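Local structure of viral interleukin-10 homolog (Human herpesvirus 5, 1LQS) at residues Lys16-Arg27 with Ser101-Leu112. The protein mimics human interleukin-10, binding the human IL-10 receptor in competition with the host cytokine and inducing immunosuppressive signalling that the virus exploits. Numbering follows the deposited sequence.
Sequences KPQCRPEDYATR and SIYKDMRQCPLL
The backbones of Cys19 and Cys109 approach to 5.2 Å between their CA atoms, and those of Tyr24 and Ile102 to 6.8 Å, so the loop ahead of helix 25-42 and the first turn of that helix lie against the C-terminal end of helix 89-106 and the residues that follow it. A disulfide joins Cys19 to Cys109, its chi3 of 97° close to the relaxed right-angled value. At the other end the Arg27 chain turns at chi2 (116°) and chi3 (113°), bringing the guanidinium side-on to Ser101: NE and NH2 both donate to OG, which lies in the guanidinium plane. These bonds and a salt bridge of 2.6 Å from Arg27 NH2 to Asp105 OD1, reached from above the carboxylate plane, hold the group, with a weak bond from NH1 to Asp23 O. Between these two anchors the Tyr24 ring packs on Ile102, with CD2 3.6 Å from Ile102 CG2, and on Met106 and Leu112. Tyr24 OH donates to Gln18 O at 2.6 Å, tying the ring back to its own loop. In this IL-10-family cytokine, Met106 continues inward onto Leu70 of helix 62-84, while Leu149 and Leu153 of the second subunit pack on Met106 and Tyr24, respectively.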
ATOM      1  N   LYS C  16      -7.410 -19.787   5.015  1.00 69.33           N
ATOM      2  CA  LYS C  16      -8.877 -19.778   5.118  1.00 67.92           C
ATOM      3  C   LYS C  16      -9.477 -19.841   3.703  1.00 67.23           C
ATOM      4  O   LYS C  16      -9.033 -19.130   2.799  1.00 67.59           O
ATOM      5  CB  LYS C  16      -9.328 -18.502   5.826  1.00 67.55           C
ATOM      6  CG  LYS C  16     -10.774 -18.490   6.270  1.00 67.01           C
ATOM      7  CD  LYS C  16     -11.070 -17.196   7.025  1.00 67.39           C
ATOM      8  CE  LYS C  16     -12.499 -17.151   7.539  1.00 67.52           C
ATOM      9  NZ  LYS C  16     -12.797 -18.316   8.421  1.00 68.76           N
ATOM     10  N   PRO C  17     -10.501 -20.683   3.493  1.00 66.09           N
ATOM     11  CA  PRO C  17     -11.104 -20.792   2.159  1.00 64.93           C
ATOM     12  C   PRO C  17     -11.722 -19.516   1.570  1.00 63.70           C
ATOM     13  O   PRO C  17     -11.430 -19.171   0.428  1.00 63.30           O
ATOM     14  CB  PRO C  17     -12.109 -21.932   2.328  1.00 64.21           C
ATOM     15  CG  PRO C  17     -12.529 -21.797   3.747  1.00 65.13           C
ATOM     16  CD  PRO C  17     -11.227 -21.513   4.470  1.00 66.30           C
ATOM     17  N   GLN C  18     -12.561 -18.815   2.331  1.00 62.05           N
ATOM     18  CA  GLN C  18     -13.178 -17.586   1.834  1.00 60.60           C
ATOM     19  C   GLN C  18     -12.127 -16.495   1.628  1.00 59.43           C
ATOM     20  O   GLN C  18     -12.456 -15.322   1.473  1.00 60.09           O
ATOM     21  CB  GLN C  18     -14.253 -17.068   2.804  1.00 60.99           C
ATOM     22  CG  GLN C  18     -15.380 -18.041   3.118  1.00 60.98           C
ATOM     23  CD  GLN C  18     -14.997 -19.067   4.176  1.00 61.75           C
ATOM     24  OE1 GLN C  18     -15.814 -19.901   4.572  1.00 60.83           O
ATOM     25  NE2 GLN C  18     -13.753 -19.008   4.638  1.00 60.15           N
ATOM     26  N   CYS C  19     -10.861 -16.884   1.640  1.00 58.06           N
ATOM     27  CA  CYS C  19      -9.766 -15.942   1.447  1.00 57.12           C
ATOM     28  C   CYS C  19      -9.070 -16.250   0.131  1.00 54.99           C
ATOM     29  O   CYS C  19      -8.320 -15.434  -0.395  1.00 54.48           O
ATOM     30  CB  CYS C  19      -8.743 -16.063   2.579  1.00 58.45           C
ATOM     31  SG  CYS C  19      -8.839 -14.906   3.991  1.00 62.01           S
ATOM     32  N   ARG C  20      -9.313 -17.449  -0.386  1.00 54.49           N
ATOM     33  CA  ARG C  20      -8.722 -17.897  -1.646  1.00 53.47           C
ATOM     34  C   ARG C  20      -9.593 -17.437  -2.821  1.00 51.00           C
ATOM     35  O   ARG C  20     -10.782 -17.747  -2.874  1.00 50.97           O
ATOM     36  CB  ARG C  20      -8.617 -19.428  -1.655  1.00 54.60           C
ATOM     37  CG  ARG C  20      -7.725 -20.012  -0.574  1.00 58.92           C
ATOM     38  CD  ARG C  20      -7.592 -21.517  -0.733  1.00 63.08           C
ATOM     39  NE  ARG C  20      -7.577 -21.877  -2.150  1.00 69.83           N
ATOM     40  CZ  ARG C  20      -7.151 -23.039  -2.645  1.00 72.17           C
ATOM     41  NH1 ARG C  20      -6.684 -23.988  -1.834  1.00 72.42           N
ATOM     42  NH2 ARG C  20      -7.210 -23.256  -3.960  1.00 71.92           N
ATOM     43  N   PRO C  21      -9.017 -16.687  -3.777  1.00 48.59           N
ATOM     44  CA  PRO C  21      -9.864 -16.259  -4.889  1.00 47.90           C
ATOM     45  C   PRO C  21     -10.410 -17.455  -5.670  1.00 47.93           C
ATOM     46  O   PRO C  21     -11.466 -17.379  -6.291  1.00 47.85           O
ATOM     47  CB  PRO C  21      -8.937 -15.348  -5.700  1.00 46.11           C
ATOM     48  CG  PRO C  21      -7.588 -15.821  -5.373  1.00 45.22           C
ATOM     49  CD  PRO C  21      -7.654 -16.151  -3.914  1.00 47.53           C
ATOM     50  N   GLU C  22      -9.692 -18.564  -5.608  1.00 47.85           N
ATOM     51  CA  GLU C  22     -10.108 -19.790  -6.274  1.00 49.56           C
ATOM     52  C   GLU C  22     -11.549 -20.096  -5.872  1.00 48.90           C
ATOM     53  O   GLU C  22     -12.301 -20.719  -6.627  1.00 48.12           O
ATOM     54  CB  GLU C  22      -9.214 -20.959  -5.829  1.00 52.16           C
ATOM     55  CG  GLU C  22      -7.714 -20.846  -6.215  1.00 58.32           C
ATOM     56  CD  GLU C  22      -7.003 -19.584  -5.689  1.00 59.44           C
ATOM     57  OE1 GLU C  22      -6.944 -19.387  -4.457  1.00 60.79           O
ATOM     58  OE2 GLU C  22      -6.491 -18.792  -6.516  1.00 60.94           O
ATOM     59  N   ASP C  23     -11.927 -19.635  -4.681  1.00 47.72           N
ATOM     60  CA  ASP C  23     -13.255 -19.884  -4.130  1.00 47.10           C
ATOM     61  C   ASP C  23     -14.358 -18.991  -4.703  1.00 46.34           C
ATOM     62  O   ASP C  23     -15.541 -19.189  -4.415  1.00 45.52           O
ATOM     63  CB  ASP C  23     -13.205 -19.746  -2.602  1.00 49.29           C
ATOM     64  CG  ASP C  23     -14.001 -20.841  -1.881  1.00 53.58           C
ATOM     65  OD1 ASP C  23     -15.049 -20.527  -1.256  1.00 53.44           O
ATOM     66  OD2 ASP C  23     -13.570 -22.021  -1.942  1.00 54.20           O
ATOM     67  N   TYR C  24     -13.978 -18.016  -5.521  1.00 44.93           N
ATOM     68  CA  TYR C  24     -14.959 -17.117  -6.110  1.00 42.60           C
ATOM     69  C   TYR C  24     -15.098 -17.310  -7.618  1.00 42.13           C
ATOM     70  O   TYR C  24     -15.898 -16.627  -8.261  1.00 43.17           O
ATOM     71  CB  TYR C  24     -14.579 -15.664  -5.813  1.00 41.57           C
ATOM     72  CG  TYR C  24     -14.491 -15.355  -4.341  1.00 42.08           C
ATOM     73  CD1 TYR C  24     -13.282 -15.476  -3.647  1.00 41.46           C
ATOM     74  CD2 TYR C  24     -15.627 -14.989  -3.626  1.00 42.36           C
ATOM     75  CE1 TYR C  24     -13.214 -15.247  -2.279  1.00 40.31           C
ATOM     76  CE2 TYR C  24     -15.570 -14.757  -2.263  1.00 42.02           C
ATOM     77  CZ  TYR C  24     -14.365 -14.889  -1.595  1.00 42.31           C
ATOM     78  OH  TYR C  24     -14.338 -14.679  -0.236  1.00 44.39           O
ATOM     79  N   ALA C  25     -14.338 -18.249  -8.176  1.00 40.39           N
ATOM     80  CA  ALA C  25     -14.363 -18.501  -9.614  1.00 39.01           C
ATOM     81  C   ALA C  25     -15.713 -18.925 -10.233  1.00 37.91           C
ATOM     82  O   ALA C  25     -16.108 -18.385 -11.270  1.00 38.00           O
ATOM     83  CB  ALA C  25     -13.281 -19.503  -9.976  1.00 37.14           C
ATOM     84  N   THR C  26     -16.432 -19.854  -9.609  1.00 36.45           N
ATOM     85  CA  THR C  26     -17.700 -20.303 -10.183  1.00 36.65           C
ATOM     86  C   THR C  26     -18.795 -19.245 -10.150  1.00 38.01           C
ATOM     87  O   THR C  26     -19.568 -19.117 -11.107  1.00 37.98           O
ATOM     88  CB  THR C  26     -18.226 -21.589  -9.511  1.00 35.24           C
ATOM     89  OG1 THR C  26     -17.265 -22.636  -9.664  1.00 33.49           O
ATOM     90  CG2 THR C  26     -19.515 -22.041 -10.184  1.00 35.85           C
ATOM     91  N   ARG C  27     -18.872 -18.491  -9.057  1.00 38.39           N
ATOM     92  CA  ARG C  27     -19.873 -17.440  -8.969  1.00 36.54           C
ATOM     93  C   ARG C  27     -19.469 -16.331  -9.924  1.00 35.20           C
ATOM     94  O   ARG C  27     -20.318 -15.669 -10.524  1.00 34.25           O
ATOM     95  CB  ARG C  27     -19.989 -16.909  -7.546  1.00 36.04           C
ATOM     96  CG  ARG C  27     -20.635 -17.897  -6.593  1.00 37.36           C
ATOM     97  CD  ARG C  27     -19.649 -18.305  -5.521  1.00 38.98           C
ATOM     98  NE  ARG C  27     -20.057 -17.812  -4.212  1.00 39.69           N
ATOM     99  CZ  ARG C  27     -19.232 -17.686  -3.182  1.00 40.32           C
ATOM    100  NH1 ARG C  27     -17.954 -18.009  -3.316  1.00 38.36           N
ATOM    101  NH2 ARG C  27     -19.693 -17.254  -2.018  1.00 40.55           N
ATOM    102  N   SER C 101     -23.883 -13.577  -2.631  1.00 46.28           N
ATOM    103  CA  SER C 101     -23.137 -14.736  -2.165  1.00 46.63           C
ATOM    104  C   SER C 101     -21.657 -14.397  -2.044  1.00 47.19           C
ATOM    105  O   SER C 101     -21.014 -14.725  -1.041  1.00 46.48           O
ATOM    106  CB  SER C 101     -23.328 -15.902  -3.135  1.00 47.22           C
ATOM    107  OG  SER C 101     -22.668 -17.065  -2.675  1.00 47.23           O
ATOM    108  N   ILE C 102     -21.122 -13.740  -3.069  1.00 46.66           N
ATOM    109  CA  ILE C 102     -19.719 -13.341  -3.066  1.00 46.32           C
ATOM    110  C   ILE C 102     -19.398 -12.349  -1.930  1.00 47.07           C
ATOM    111  O   ILE C 102     -18.404 -12.518  -1.222  1.00 46.47           O
ATOM    112  CB  ILE C 102     -19.318 -12.705  -4.423  1.00 44.58           C
ATOM    113  CG1 ILE C 102     -19.508 -13.727  -5.541  1.00 43.75           C
ATOM    114  CG2 ILE C 102     -17.868 -12.250  -4.384  1.00 42.58           C
ATOM    115  CD1 ILE C 102     -19.031 -13.255  -6.882  1.00 41.87           C
ATOM    116  N   TYR C 103     -20.247 -11.331  -1.750  1.00 45.99           N
ATOM    117  CA  TYR C 103     -20.035 -10.325  -0.708  1.00 44.89           C
ATOM    118  C   TYR C 103     -19.970 -10.899   0.702  1.00 45.50           C
ATOM    119  O   TYR C 103     -19.087 -10.539   1.478  1.00 46.01           O
ATOM    120  CB  TYR C 103     -21.133  -9.264  -0.747  1.00 43.68           C
ATOM    121  CG  TYR C 103     -20.816  -8.039   0.092  1.00 41.82           C
ATOM    122  CD1 TYR C 103     -19.708  -7.243  -0.197  1.00 41.69           C
ATOM    123  CD2 TYR C 103     -21.614  -7.677   1.166  1.00 39.87           C
ATOM    124  CE1 TYR C 103     -19.405  -6.123   0.557  1.00 40.74           C
ATOM    125  CE2 TYR C 103     -21.317  -6.556   1.928  1.00 40.65           C
ATOM    126  CZ  TYR C 103     -20.209  -5.782   1.616  1.00 40.37           C
ATOM    127  OH  TYR C 103     -19.908  -4.664   2.359  1.00 38.85           O
ATOM    128  N   LYS C 104     -20.913 -11.770   1.042  1.00 46.09           N
ATOM    129  CA  LYS C 104     -20.933 -12.383   2.361  1.00 46.68           C
ATOM    130  C   LYS C 104     -19.638 -13.137   2.620  1.00 46.91           C
ATOM    131  O   LYS C 104     -19.152 -13.165   3.750  1.00 48.01           O
ATOM    132  CB  LYS C 104     -22.126 -13.337   2.496  1.00 48.36           C
ATOM    133  CG  LYS C 104     -23.476 -12.618   2.491  1.00 51.77           C
ATOM    134  CD  LYS C 104     -24.642 -13.574   2.708  1.00 53.91           C
ATOM    135  CE  LYS C 104     -25.969 -12.823   2.695  1.00 54.58           C
ATOM    136  NZ  LYS C 104     -27.153 -13.719   2.857  1.00 55.07           N
ATOM    137  N   ASP C 105     -19.076 -13.747   1.574  1.00 46.14           N
ATOM    138  CA  ASP C 105     -17.821 -14.488   1.708  1.00 44.69           C
ATOM    139  C   ASP C 105     -16.596 -13.585   1.757  1.00 44.42           C
ATOM    140  O   ASP C 105     -15.605 -13.917   2.396  1.00 44.41           O
ATOM    141  CB  ASP C 105     -17.655 -15.487   0.565  1.00 43.70           C
ATOM    142  CG  ASP C 105     -18.315 -16.813   0.857  1.00 44.40           C
ATOM    143  OD1 ASP C 105     -18.129 -17.750   0.043  1.00 42.11           O
ATOM    144  OD2 ASP C 105     -19.018 -16.912   1.897  1.00 43.37           O
ATOM    145  N   MET C 106     -16.657 -12.454   1.068  1.00 45.31           N
ATOM    146  CA  MET C 106     -15.544 -11.523   1.058  1.00 46.71           C
ATOM    147  C   MET C 106     -15.346 -10.818   2.410  1.00 48.64           C
ATOM    148  O   MET C 106     -14.207 -10.527   2.797  1.00 47.98           O
ATOM    149  CB  MET C 106     -15.744 -10.480  -0.034  1.00 46.60           C
ATOM    150  CG  MET C 106     -15.494 -10.964  -1.444  1.00 43.72           C
ATOM    151  SD  MET C 106     -15.810  -9.580  -2.564  1.00 42.59           S
ATOM    152  CE  MET C 106     -14.394  -8.550  -2.225  1.00 41.84           C
ATOM    153  N   ARG C 107     -16.439 -10.541   3.126  1.00 49.96           N
ATOM    154  CA  ARG C 107     -16.324  -9.877   4.423  1.00 52.67           C
ATOM    155  C   ARG C 107     -16.074 -10.880   5.536  1.00 53.17           C
ATOM    156  O   ARG C 107     -16.323 -10.611   6.707  1.00 54.73           O
ATOM    157  CB  ARG C 107     -17.574  -9.051   4.730  1.00 53.78           C
ATOM    158  CG  ARG C 107     -17.760  -7.893   3.771  1.00 58.09           C
ATOM    159  CD  ARG C 107     -18.755  -6.855   4.263  1.00 60.46           C
ATOM    160  NE  ARG C 107     -18.148  -5.834   5.121  1.00 63.60           N
ATOM    161  CZ  ARG C 107     -18.009  -5.930   6.443  1.00 64.34           C
ATOM    162  NH1 ARG C 107     -18.431  -7.010   7.092  1.00 64.97           N
ATOM    163  NH2 ARG C 107     -17.464  -4.932   7.125  1.00 63.92           N
ATOM    164  N   GLN C 108     -15.557 -12.036   5.151  1.00 53.73           N
ATOM    165  CA  GLN C 108     -15.259 -13.109   6.082  1.00 53.93           C
ATOM    166  C   GLN C 108     -13.738 -13.330   6.036  1.00 54.22           C
ATOM    167  O   GLN C 108     -13.186 -14.140   6.788  1.00 53.90           O
ATOM    168  CB  GLN C 108     -16.029 -14.355   5.640  1.00 54.07           C
ATOM    169  CG  GLN C 108     -16.365 -15.352   6.721  1.00 55.38           C
ATOM    170  CD  GLN C 108     -17.591 -16.183   6.359  1.00 57.72           C
ATOM    171  OE1 GLN C 108     -17.728 -17.340   6.776  1.00 57.55           O
ATOM    172  NE2 GLN C 108     -18.500 -15.584   5.584  1.00 56.54           N
ATOM    173  N   CYS C 109     -13.080 -12.591   5.137  1.00 53.92           N
ATOM    174  CA  CYS C 109     -11.626 -12.638   4.953  1.00 52.80           C
ATOM    175  C   CYS C 109     -11.021 -11.229   5.118  1.00 51.88           C
ATOM    176  O   CYS C 109     -11.237 -10.341   4.285  1.00 50.47           O
ATOM    177  CB  CYS C 109     -11.268 -13.181   3.556  1.00 54.61           C
ATOM    178  SG  CYS C 109      -9.473 -13.134   3.221  1.00 55.11           S
ATOM    179  N   PRO C 110     -10.247 -11.012   6.195  1.00 51.54           N
ATOM    180  CA  PRO C 110      -9.592  -9.733   6.513  1.00 50.51           C
ATOM    181  C   PRO C 110      -8.776  -9.196   5.351  1.00 50.06           C
ATOM    182  O   PRO C 110      -8.895  -8.033   4.960  1.00 49.83           O
ATOM    183  CB  PRO C 110      -8.693 -10.084   7.689  1.00 48.98           C
ATOM    184  CG  PRO C 110      -9.442 -11.171   8.362  1.00 50.98           C
ATOM    185  CD  PRO C 110      -9.920 -12.024   7.212  1.00 51.96           C
ATOM    186  N   LEU C 111      -7.939 -10.070   4.811  1.00 49.91           N
ATOM    187  CA  LEU C 111      -7.062  -9.732   3.706  1.00 49.74           C
ATOM    188  C   LEU C 111      -7.813  -9.211   2.469  1.00 49.34           C
ATOM    189  O   LEU C 111      -7.246  -8.479   1.646  1.00 48.66           O
ATOM    190  CB  LEU C 111      -6.231 -10.964   3.364  1.00 50.35           C
ATOM    191  CG  LEU C 111      -4.771 -10.729   3.002  1.00 52.47           C
ATOM    192  CD1 LEU C 111      -4.149  -9.755   3.993  1.00 51.15           C
ATOM    193  CD2 LEU C 111      -4.029 -12.072   2.996  1.00 51.72           C
ATOM    194  N   LEU C 112      -9.087  -9.574   2.344  1.00 48.31           N
ATOM    195  CA  LEU C 112      -9.877  -9.122   1.203  1.00 48.47           C
ATOM    196  C   LEU C 112     -10.464  -7.725   1.388  1.00 48.88           C
ATOM    197  O   LEU C 112     -10.843  -7.076   0.413  1.00 48.71           O
ATOM    198  CB  LEU C 112     -11.005 -10.108   0.908  1.00 46.03           C
ATOM    199  CG  LEU C 112     -10.533 -11.434   0.334  1.00 45.00           C
ATOM    200  CD1 LEU C 112     -11.737 -12.270  -0.018  1.00 43.13           C
ATOM    201  CD2 LEU C 112      -9.661 -11.178  -0.888  1.00 43.09           C
TER